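Local coordinates for protein CD38 molecule (Bos taurus, PDB 3KOU) that is a disulfide-rich ectoprotein of the ADP-ribosyl cyclase family, built from a mainly helical part and a part formed round a four-stranded parallel sheet, at residues Q84-K89 against R156-A161; E174-S179 against S216-L221; Q45-A50 against I72-P77. All blocks are in the same frame, centred on the assembly; numbering follows the deposited sequence.

Overall arrangement
Interaction 1 is buried near the centre of the chain and touches both other contacts. It joins edge strand 85-88 to the end of helix 145-160, with an edge-to-face ring pair, a buried amide and a bound ligand. Interaction 2 lies about 17 Å from it, centre to centre, where a loop after strand 164-170 packs on helix 216-227. Its centre is apolar and its edge is bridged by water; Lys89 and Asp178 link it to interaction 1. Interaction 3 is helix against helix end, partly buried, with only aliphatic side chains meeting. It meets interaction 1 where 72-77 reaches helix 145-160. Interactions 2 and 3 lie on opposite sides of the chain's centre and do not touch.

Interaction 1: Q84-K89 against R156-A161; sequences QVFWSK and RFAESA. With 2NF ([[(2R,3S,4R,5R)-5-(6-aminopurin-9-yl)-3,4-dihydroxyoxolan-2-yl]methoxy-hydroxyphosphoryl] [(2R,3S,4R,5R)-5-(3-carbamoylpyridin-1-ium-1yl)- 3-fluoro-,4- hydroxyoxolan-2-yl]methyl phosphate), chain E; NAG (2-acetamido-2-deoxy-beta-D-glucopyranose), chain C.
Gln84 and Phe157 meet in two ways. Gln84 NE2 donates a nearly straight hydrogen bond to Phe157 O (2.9 Å, 169°). The acceptor lies in the amide plane, but the donor sits above the carbonyl plane. The same NE2 rides over the centre of the Phe157 ring, 3.1 Å above its plane. The amide is tilted from the ring, not stacked flat on it. The other end of the amide, OE1, packs against Ala161 and accepts from a water at 2.7 Å, which also bonds Ser160 OG. Both ends of this buried amide are therefore engaged.

Phe157 turns an edge toward the face of Phe86 in an offset edge-to-face pair, with centroids 5.1 Å apart and planes at 63°. Phe157 CG is anti to its backbone N (chi1 -178°), which carries the ring off the helix to the strand. Ala158 lies at the edge of the Phe86 ring.

The contact forms part of the ligand pocket: Phe86 to Lys89 and Phe157 line it. Strand 85-88 is an outermost strand of the parallel sheet, and helix 145-160 leads into its neighbour, strand 164-170. The ligand lies along the strand. Phe157 CE2 touches 2NF F2D at 3.2 Å, and Trp87 N donates to 2NF O3D at 2.8 Å. The Trp87 ring has the fluorinated sugar over one face. Ser88 OG bonds O1N of 2NF, and Lys89 NZ bonds O1A of 2NF at 2.9 Å.

Farther out, Glu107 holds Trp87 NE1, and Asp178 forms a salt bridge with Lys89 NZ. Arg192 bonds the carbonyls of Ser160 and Ala161 at the helix end.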
loop_
_atom_site.group_PDB
_atom_site.type_symbol
_atom_site.label_atom_id
_atom_site.label_comp_id
_atom_site.label_asym_id
_atom_site.label_seq_id
_atom_site.Cartn_x
_atom_site.Cartn_y
_atom_site.Cartn_z
ATOM N N GLN A 84 -1.739 7.299 10.514
ATOM C CA GLN A 84 -1.676 6.262 9.475
ATOM C C GLN A 84 -3.028 5.596 9.160
ATOM O O GLN A 84 -3.821 5.296 10.054
ATOM C CB GLN A 84 -0.643 5.214 9.886
ATOM C CG GLN A 84 -0.221 4.236 8.790
ATOM C CD GLN A 84 1.063 3.494 9.178
ATOM O OE1 GLN A 84 1.845 3.976 10.004
ATOM N NE2 GLN A 84 1.288 2.348 8.573
ATOM N N VAL A 85 -3.267 5.347 7.881
ATOM C CA VAL A 85 -4.514 4.757 7.403
ATOM C C VAL A 85 -4.232 3.566 6.500
ATOM O O VAL A 85 -3.481 3.683 5.532
ATOM C CB VAL A 85 -5.350 5.787 6.619
ATOM C CG1 VAL A 85 -6.596 5.121 6.006
ATOM C CG2 VAL A 85 -5.714 6.953 7.539
ATOM N N PHE A 86 -4.822 2.421 6.837
ATOM C CA PHE A 86 -4.827 1.237 5.989
ATOM C C PHE A 86 -6.165 1.175 5.242
ATOM O O PHE A 86 -7.141 1.808 5.651
ATOM C CB PHE A 86 -4.654 -0.046 6.845
ATOM C CG PHE A 86 -3.328 -0.125 7.552
ATOM C CD1 PHE A 86 -2.218 -0.679 6.926
ATOM C CD2 PHE A 86 -3.186 0.375 8.834
ATOM C CE1 PHE A 86 -0.996 -0.738 7.578
ATOM C CE2 PHE A 86 -1.961 0.312 9.493
ATOM C CZ PHE A 86 -0.878 -0.247 8.873
ATOM N N TRP A 87 -6.208 0.408 4.154
ATOM C CA TRP A 87 -7.436 0.203 3.381
ATOM C C TRP A 87 -7.402 -1.156 2.682
ATOM O O TRP A 87 -6.332 -1.715 2.450
ATOM C CB TRP A 87 -7.641 1.317 2.347
ATOM C CG TRP A 87 -6.529 1.428 1.348
ATOM C CD1 TRP A 87 -5.416 2.218 1.441
ATOM C CD2 TRP A 87 -6.427 0.740 0.102
ATOM N NE1 TRP A 87 -4.623 2.058 0.325
ATOM C CE2 TRP A 87 -5.222 1.154 -0.509
ATOM C CE3 TRP A 87 -7.239 -0.190 -0.561
ATOM C CZ2 TRP A 87 -4.813 0.674 -1.741
ATOM C CZ3 TRP A 87 -6.825 -0.660 -1.785
ATOM C CH2 TRP A 87 -5.626 -0.225 -2.365
ATOM N N SER A 88 -8.577 -1.701 2.371
ATOM C CA SER A 88 -8.672 -2.948 1.603
ATOM C C SER A 88 -10.036 -2.956 0.903
ATOM O O SER A 88 -11.063 -2.882 1.575
ATOM C CB SER A 88 -8.529 -4.156 2.556
ATOM O OG SER A 88 -8.207 -5.355 1.848
ATOM N N LYS A 89 -10.030 -2.979 -0.437
ATOM C CA LYS A 89 -11.252 -2.985 -1.246
ATOM C C LYS A 89 -11.989 -1.656 -1.164
ATOM O O LYS A 89 -13.173 -1.582 -1.504
ATOM C CB LYS A 89 -12.222 -4.111 -0.825
ATOM C CG LYS A 89 -11.575 -5.391 -0.324
ATOM C CD LYS A 89 -10.827 -6.103 -1.427
ATOM C CE LYS A 89 -10.216 -7.409 -0.898
ATOM N NZ LYS A 89 -9.362 -8.035 -1.943
ATOM N N ARG A 156 6.837 -2.938 5.628
ATOM C CA ARG A 156 7.559 -1.922 6.382
ATOM C C ARG A 156 6.626 -0.848 6.939
ATOM O O ARG A 156 6.787 -0.434 8.079
ATOM C CB ARG A 156 8.693 -1.294 5.556
ATOM C CG ARG A 156 9.686 -2.308 5.001
ATOM C CD ARG A 156 10.724 -2.704 6.054
ATOM N NE ARG A 156 11.421 -1.531 6.580
ATOM C CZ ARG A 156 12.605 -1.101 6.147
ATOM N NH1 ARG A 156 13.236 -1.748 5.177
ATOM N NH2 ARG A 156 13.161 -0.018 6.681
ATOM N N PHE A 157 5.660 -0.409 6.128
ATOM C CA PHE A 157 4.603 0.536 6.534
ATOM C C PHE A 157 3.872 0.027 7.799
ATOM O O PHE A 157 3.699 0.768 8.800
ATOM C CB PHE A 157 3.648 0.649 5.331
ATOM C CG PHE A 157 2.481 1.602 5.482
ATOM C CD1 PHE A 157 2.664 2.970 5.582
ATOM C CD2 PHE A 157 1.181 1.115 5.392
ATOM C CE1 PHE A 157 1.562 3.840 5.651
ATOM C CE2 PHE A 157 0.073 1.974 5.446
ATOM C CZ PHE A 157 0.262 3.336 5.567
ATOM N N ALA A 158 3.491 -1.247 7.776
ATOM C CA ALA A 158 2.821 -1.859 8.928
ATOM C C ALA A 158 3.738 -1.950 10.159
ATOM O O ALA A 158 3.318 -1.683 11.294
ATOM C CB ALA A 158 2.265 -3.269 8.540
ATOM N N GLU A 159 4.992 -2.337 9.949
ATOM C CA GLU A 159 5.934 -2.477 11.069
ATOM C C GLU A 159 6.245 -1.140 11.746
ATOM O O GLU A 159 6.536 -1.088 12.949
ATOM C CB GLU A 159 7.235 -3.163 10.625
ATOM C CG GLU A 159 7.047 -4.622 10.234
ATOM C CD GLU A 159 8.250 -5.237 9.519
ATOM O OE1 GLU A 159 9.178 -4.502 9.119
ATOM O OE2 GLU A 159 8.260 -6.475 9.356
ATOM N N SER A 160 6.165 -0.049 10.993
ATOM C CA SER A 160 6.552 1.238 11.554
ATOM C C SER A 160 5.401 2.021 12.198
ATOM O O SER A 160 5.639 3.013 12.892
ATOM C CB SER A 160 7.309 2.082 10.518
ATOM O OG SER A 160 6.466 2.432 9.451
ATOM N N ALA A 161 4.173 1.541 12.013
ATOM C CA ALA A 161 2.972 2.217 12.519
ATOM C C ALA A 161 3.056 2.406 14.019
ATOM O O ALA A 161 3.653 1.587 14.712
ATOM C CB ALA A 161 1.740 1.409 12.196
HETATM C C1D 2NF E . -1.067 -2.102 1.983
HETATM C C2D 2NF E . -1.752 -0.802 2.363
HETATM F F2D 2NF E . -1.210 -0.054 3.285
HETATM C C3D 2NF E . -3.227 -1.126 2.374
HETATM O O3D 2NF E . -3.785 -0.803 3.576
HETATM O O4D 2NF E . -2.077 -2.905 1.425
HETATM C C4D 2NF E . -3.333 -2.546 1.805
HETATM C C5D 2NF E . -4.342 -2.776 0.719
HETATM O O5D 2NF E . -4.124 -3.766 -0.273
HETATM P PN 2NF E . -5.159 -4.915 -0.294
HETATM O O1N 2NF E . -5.474 -5.082 1.094
HETATM O O2N 2NF E . -4.619 -5.992 -0.987
HETATM O O3 2NF E . -6.404 -4.264 -0.955
HETATM P PA 2NF E . -7.095 -4.631 -2.312
HETATM O O1A 2NF E . -7.421 -5.963 -2.293
HETATM O O2A 2NF E . -6.056 -4.389 -3.279
HETATM O O5B 2NF E . -8.227 -3.766 -2.476
HETATM C C1 NAG C . -17.100 -1.952 -2.120
HETATM C C2 NAG C . -16.924 -0.476 -2.511
HETATM C C3 NAG C . -17.536 -0.239 -3.904
HETATM C C4 NAG C . -17.134 -1.291 -4.947
HETATM C C5 NAG C . -17.300 -2.689 -4.358
HETATM C C6 NAG C . -16.807 -3.806 -5.296
HETATM C C7 NAG C . -16.839 1.153 -0.673
HETATM C C8 NAG C . -17.618 1.857 0.395
HETATM N N2 NAG C . -17.562 0.418 -1.539
HETATM O O3 NAG C . -17.241 1.068 -4.356
HETATM O O4 NAG C . -17.949 -1.155 -6.122
HETATM O O5 NAG C . -16.550 -2.752 -3.156
HETATM O O6 NAG C . -15.482 -3.547 -5.720
HETATM O O7 NAG C . -15.612 1.270 -0.732
HETATM O O HOH W 1 4.571 4.245 9.928
#

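Interaction 2: E174-S179 against S216-L221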
loop_
_atom_site.group_PDB
_atom_site.type_symbol
_atom_site.label_atom_id
_atom_site.label_comp_id
_atom_site.label_asym_id
_atom_site.label_seq_id
_atom_site.Cartn_x
_atom_site.Cartn_y
_atom_site.Cartn_z
ATOM N N GLU A 174 -19.321 -9.460 1.098
ATOM C CA GLU A 174 -19.657 -10.542 2.022
ATOM C C GLU A 174 -18.626 -10.637 3.135
ATOM O O GLU A 174 -18.973 -10.848 4.293
ATOM C CB GLU A 174 -19.759 -11.876 1.286
ATOM C CG GLU A 174 -20.809 -11.870 0.193
ATOM C CD GLU A 174 -22.149 -11.355 0.685
ATOM O OE1 GLU A 174 -22.513 -11.653 1.847
ATOM O OE2 GLU A 174 -22.836 -10.654 -0.093
ATOM N N ASN A 175 -17.359 -10.465 2.778
ATOM C CA ASN A 175 -16.271 -10.456 3.755
ATOM C C ASN A 175 -15.463 -9.158 3.674
ATOM O O ASN A 175 -14.608 -9.012 2.799
ATOM C CB ASN A 175 -15.304 -11.614 3.505
ATOM C CG ASN A 175 -15.927 -12.968 3.735
ATOM O OD1 ASN A 175 -15.678 -13.906 2.976
ATOM N ND2 ASN A 175 -16.733 -13.086 4.780
ATOM N N ALA A 176 -15.721 -8.234 4.592
ATOM C CA ALA A 176 -14.952 -6.991 4.652
ATOM C C ALA A 176 -13.465 -7.261 4.897
ATOM O O ALA A 176 -12.604 -6.532 4.398
ATOM C CB ALA A 176 -15.511 -6.064 5.718
ATOM N N PHE A 177 -13.154 -8.295 5.675
ATOM C CA PHE A 177 -11.761 -8.694 5.855
ATOM C C PHE A 177 -11.389 -9.921 5.020
ATOM O O PHE A 177 -11.946 -11.015 5.194
ATOM C CB PHE A 177 -11.454 -8.930 7.337
ATOM C CG PHE A 177 -10.034 -9.355 7.604
ATOM C CD1 PHE A 177 -8.982 -8.456 7.487
ATOM C CD2 PHE A 177 -9.755 -10.659 7.986
ATOM C CE1 PHE A 177 -7.674 -8.853 7.740
ATOM C CE2 PHE A 177 -8.443 -11.070 8.240
ATOM C CZ PHE A 177 -7.401 -10.174 8.117
ATOM N N ASP A 178 -10.451 -9.724 4.101
ATOM C CA ASP A 178 -9.982 -10.780 3.205
ATOM C C ASP A 178 -8.604 -11.228 3.673
ATOM O O ASP A 178 -7.629 -10.492 3.525
ATOM C CB ASP A 178 -9.918 -10.230 1.771
ATOM C CG ASP A 178 -9.297 -11.205 0.780
ATOM O OD1 ASP A 178 -9.165 -12.403 1.104
ATOM O OD2 ASP A 178 -8.939 -10.759 -0.337
ATOM N N SER A 179 -8.514 -12.427 4.247
ATOM C CA SER A 179 -7.245 -12.888 4.811
ATOM C C SER A 179 -6.134 -13.107 3.768
ATOM O O SER A 179 -4.969 -13.270 4.123
ATOM C CB SER A 179 -7.440 -14.143 5.669
ATOM O OG SER A 179 -7.785 -15.229 4.852
ATOM N N SER A 216 -18.025 -13.134 10.571
ATOM C CA SER A 216 -16.935 -14.093 10.685
ATOM C C SER A 216 -15.583 -13.513 10.280
ATOM O O SER A 216 -14.580 -13.763 10.933
ATOM C CB SER A 216 -17.201 -15.333 9.831
ATOM O OG SER A 216 -18.278 -16.074 10.365
ATOM N N SER A 217 -15.557 -12.732 9.207
ATOM C CA SER A 217 -14.285 -12.239 8.693
ATOM C C SER A 217 -13.643 -11.226 9.632
ATOM O O SER A 217 -12.427 -11.264 9.842
ATOM C CB SER A 217 -14.411 -11.710 7.258
ATOM O OG SER A 217 -14.880 -10.381 7.232
ATOM N N ILE A 218 -14.449 -10.352 10.234
ATOM C CA ILE A 218 -13.895 -9.386 11.176
ATOM C C ILE A 218 -13.452 -10.082 12.467
ATOM O O ILE A 218 -12.490 -9.669 13.108
ATOM C CB ILE A 218 -14.866 -8.218 11.453
ATOM C CG1 ILE A 218 -15.034 -7.379 10.185
ATOM C CG2 ILE A 218 -14.328 -7.323 12.556
ATOM C CD1 ILE A 218 -13.732 -6.617 9.777
ATOM N N ARG A 219 -14.126 -11.166 12.833
ATOM C CA ARG A 219 -13.675 -11.922 13.997
ATOM C C ARG A 219 -12.295 -12.520 13.724
ATOM O O ARG A 219 -11.466 -12.644 14.631
ATOM C CB ARG A 219 -14.701 -12.994 14.412
ATOM C CG ARG A 219 -16.048 -12.417 14.899
ATOM C CD ARG A 219 -16.976 -13.525 15.438
ATOM N NE ARG A 219 -17.140 -13.491 16.892
ATOM C CZ ARG A 219 -17.250 -14.567 17.677
ATOM N NH1 ARG A 219 -17.182 -15.801 17.174
ATOM N NH2 ARG A 219 -17.413 -14.407 18.985
ATOM N N LYS A 220 -12.022 -12.866 12.470
ATOM C CA LYS A 220 -10.685 -13.358 12.135
ATOM C C LYS A 220 -9.618 -12.274 12.261
ATOM O O LYS A 220 -8.522 -12.509 12.795
ATOM C CB LYS A 220 -10.669 -13.974 10.745
ATOM C CG LYS A 220 -11.504 -15.242 10.690
ATOM C CD LYS A 220 -11.566 -15.811 9.294
ATOM C CE LYS A 220 -12.436 -17.062 9.294
ATOM N NZ LYS A 220 -12.665 -17.570 7.923
ATOM N N LEU A 221 -9.940 -11.085 11.768
ATOM C CA LEU A 221 -9.061 -9.936 11.971
ATOM C C LEU A 221 -8.804 -9.735 13.469
ATOM O O LEU A 221 -7.661 -9.584 13.904
ATOM C CB LEU A 221 -9.670 -8.664 11.354
ATOM C CG LEU A 221 -8.911 -7.376 11.724
ATOM C CD1 LEU A 221 -7.447 -7.448 11.301
ATOM C CD2 LEU A 221 -9.620 -6.149 11.086
HETATM O O HOH W 2 -17.648 -12.020 7.157
HETATM O O HOH W 3 -10.232 -16.824 6.000
#
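Phe177 lays its ring against Leu221. Leu221 CB stands 3.8 Å from the centroid of the Phe177 ring and only 9° off the ring normal. This is a CH-pi contact over the middle of the face. The two side chains cross at about a right angle. Leu221 CD1 continues past the rim and meets Phe177 CE1 at 3.8 Å. The Phe177 ring reaches the helix because its CG is anti to the backbone N. Ile218 closes in from beside it, with CD1 4.1 Å from Phe177 CB. Across the ring, the backbone at Ser179 approaches the opposite face near its rim.

Ser217 marks the change to polar contacts. Phe177 N donates to Ser217 OG at 3.1 Å with an angle of 160°. The hydroxyl lies between the backbone N and the carbonyl carbon of its own residue (chi1 83°), which turns it to the loop. Asp211 binds the same OG and also accepts from Ala176 N. One carboxylate oxygen thus ties the loop and the first turn of the helix together, and the buried hydroxyl has two partners.

Two waters bridge the polar edge. One water accepts from Asn175 ND2 at 2.8 Å and from Ser217 N at 3.0 Å. It takes up a backbone N-H near the start of the helix. A second water connects Ser179 OG to Lys220 NZ, the latter at 3.2 Å.

The loop between strand 164-170 and helix 182-187 is thereby seated on the start of helix 216-227. Beneath the contact, Ile218 and Ala176 both rest on Leu169 and Leu201 of the parallel sheet, while Ile218 and Leu221 pack on Phe232 of strand 231-239.

Interaction 3: Q45-A50 against I72-P77; sequences QAIRQA and INLAPP. With SO4 (sulfate ion), chain D.
Ile47 and Leu74 mark the closest backbone approach, their CA atoms 6.7 Å apart, where helix 44-55 passes the C-terminal end of helix 69-74. Leu74 CD1 lies against the surface of helix 44-55, beside Ile47 and Ala50. Leu74 CD1 is 3.6 Å from Ala50 CB and 4.0 Å from Ile47 CG1, and it also meets the backbone, 3.8 Å from Ala46 O. The far part of the leucine is extended (chi2 178°), which drives CD1 forward to the helix surface. Ala50 presents only a methyl group there, consistent with the close approach of the leucine to the backbone. Ile47 and Leu74 run past each other in opposite directions. Beyond Leu74, Ile47 CD1 touches Ala75 CB at 4.3 Å.

Ile47 and Ala75 also face inward. Both pack on helix 110-115, Ile47 through Leu114 and Ala75 through Leu110 and Leu111. Ile47 further touches Cys28 of helix 20-35, whose disulfide to Cys44 ties the two helices together. Ile72 and Pro77 carry the second segment on to helix 145-160.

Arg48 and Gln49 take no part in the contact with 72-77. They hold a sulfate that probably came from the crystallisation liquor. Gln49 NE2 donates to sulfate O2 at 2.9 Å. Arg48 NH2 donates to sulfate O3 at 2.9 Å, and Arg48 NH1 to sulfate O2 at 3.2 Å. Gln49 CG lies over one face of the Arg48 guanidinium, near its rim.

Between the two segments the side-chain contacts are all aliphatic. The contact rests mainly on Leu74 CD1, with Ile47 CD1 on Ala75 beside it, and so relies on shape and apolar burial.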
loop_
_atom_site.group_PDB
_atom_site.type_symbol
_atom_site.label_atom_id
_atom_site.label_comp_id
_atom_site.label_asym_id
_atom_site.label_seq_id
_atom_site.Cartn_x
_atom_site.Cartn_y
_atom_site.Cartn_z
ATOM N N GLN A 45 17.276 12.191 -7.358
ATOM C CA GLN A 45 18.045 11.476 -8.376
ATOM C C GLN A 45 18.538 10.134 -7.818
ATOM O O GLN A 45 18.456 9.099 -8.488
ATOM C CB GLN A 45 19.230 12.327 -8.832
ATOM C CG GLN A 45 20.067 11.693 -9.930
ATOM C CD GLN A 45 21.261 12.557 -10.322
ATOM O OE1 GLN A 45 21.541 13.577 -9.691
ATOM N NE2 GLN A 45 21.968 12.150 -11.362
ATOM N N ALA A 46 19.023 10.144 -6.584
ATOM C CA ALA A 46 19.524 8.914 -5.964
ATOM C C ALA A 46 18.399 7.905 -5.727
ATOM O O ALA A 46 18.575 6.683 -5.888
ATOM C CB ALA A 46 20.242 9.220 -4.655
ATOM N N ILE A 47 17.246 8.410 -5.317
ATOM C CA ILE A 47 16.092 7.543 -5.151
ATOM C C ILE A 47 15.666 6.902 -6.474
ATOM O O ILE A 47 15.420 5.693 -6.522
ATOM C CB ILE A 47 14.951 8.267 -4.419
ATOM C CG1 ILE A 47 15.381 8.530 -2.967
ATOM C CG2 ILE A 47 13.644 7.450 -4.473
ATOM C CD1 ILE A 47 14.477 9.527 -2.223
ATOM N N ARG A 48 15.594 7.695 -7.543
ATOM C CA ARG A 48 15.275 7.149 -8.855
ATOM C C ARG A 48 16.293 6.105 -9.256
ATOM O O ARG A 48 15.928 5.031 -9.739
ATOM C CB ARG A 48 15.216 8.213 -9.966
ATOM C CG ARG A 48 14.985 7.509 -11.322
ATOM C CD ARG A 48 15.646 8.096 -12.571
ATOM N NE ARG A 48 16.566 9.211 -12.404
ATOM C CZ ARG A 48 17.832 9.234 -12.813
ATOM N NH1 ARG A 48 18.382 8.182 -13.417
ATOM N NH2 ARG A 48 18.560 10.331 -12.621
ATOM N N GLN A 49 17.576 6.415 -9.086
ATOM C CA GLN A 49 18.602 5.460 -9.482
ATOM C C GLN A 49 18.463 4.150 -8.703
ATOM O O GLN A 49 18.628 3.079 -9.292
ATOM C CB GLN A 49 20.010 6.021 -9.322
ATOM C CG GLN A 49 20.358 7.165 -10.292
ATOM C CD GLN A 49 21.646 7.912 -9.869
ATOM O OE1 GLN A 49 22.002 7.937 -8.693
ATOM N NE2 GLN A 49 22.333 8.516 -10.837
ATOM N N ALA A 50 18.186 4.239 -7.399
ATOM C CA ALA A 50 18.035 3.027 -6.577
ATOM C C ALA A 50 16.833 2.200 -7.025
ATOM O O ALA A 50 16.878 0.961 -7.024
ATOM C CB ALA A 50 17.907 3.373 -5.072
ATOM N N ILE A 72 14.281 1.181 -0.052
ATOM C CA ILE A 72 13.416 1.506 1.076
ATOM C C ILE A 72 14.194 2.230 2.169
ATOM O O ILE A 72 13.667 3.124 2.825
ATOM C CB ILE A 72 12.722 0.243 1.613
ATOM C CG1 ILE A 72 11.696 -0.255 0.590
ATOM C CG2 ILE A 72 12.039 0.512 2.948
ATOM C CD1 ILE A 72 11.089 -1.528 0.981
ATOM N N ASN A 73 15.466 1.882 2.326
ATOM C CA ASN A 73 16.295 2.547 3.324
ATOM C C ASN A 73 16.454 4.022 3.010
ATOM O O ASN A 73 16.604 4.824 3.926
ATOM C CB ASN A 73 17.667 1.866 3.467
ATOM C CG ASN A 73 17.602 0.584 4.295
ATOM O OD1 ASN A 73 16.625 0.335 5.001
ATOM N ND2 ASN A 73 18.645 -0.232 4.210
ATOM N N LEU A 74 16.427 4.378 1.722
ATOM C CA LEU A 74 16.541 5.785 1.320
ATOM C C LEU A 74 15.303 6.606 1.673
ATOM O O LEU A 74 15.373 7.837 1.774
ATOM C CB LEU A 74 16.800 5.922 -0.190
ATOM C CG LEU A 74 18.132 5.458 -0.778
ATOM C CD1 LEU A 74 18.084 5.661 -2.304
ATOM C CD2 LEU A 74 19.306 6.218 -0.151
ATOM N N ALA A 75 14.164 5.931 1.813
ATOM C CA ALA A 75 12.912 6.634 2.066
ATOM C C ALA A 75 11.883 5.682 2.668
ATOM O O ALA A 75 10.966 5.271 1.988
ATOM C CB ALA A 75 12.386 7.230 0.764
ATOM N N PRO A 76 12.039 5.324 3.955
ATOM C CA PRO A 76 11.116 4.311 4.482
ATOM C C PRO A 76 9.710 4.873 4.582
ATOM O O PRO A 76 9.552 6.077 4.836
ATOM C CB PRO A 76 11.666 4.010 5.879
ATOM C CG PRO A 76 13.063 4.589 5.906
ATOM C CD PRO A 76 13.100 5.695 4.908
ATOM N N PRO A 77 8.695 4.022 4.369
ATOM C CA PRO A 77 7.284 4.446 4.389
ATOM C C PRO A 77 6.753 4.643 5.814
ATOM O O PRO A 77 5.831 3.948 6.244
ATOM C CB PRO A 77 6.564 3.272 3.734
ATOM C CG PRO A 77 7.425 2.071 4.097
ATOM C CD PRO A 77 8.847 2.590 4.051
HETATM S S SO4 D . 21.474 10.107 -14.672
HETATM O O1 SO4 D . 22.809 10.681 -14.805
HETATM O O2 SO4 D . 21.404 9.301 -13.455
HETATM O O3 SO4 D . 20.491 11.185 -14.610
HETATM O O4 SO4 D . 21.160 9.265 -15.829
#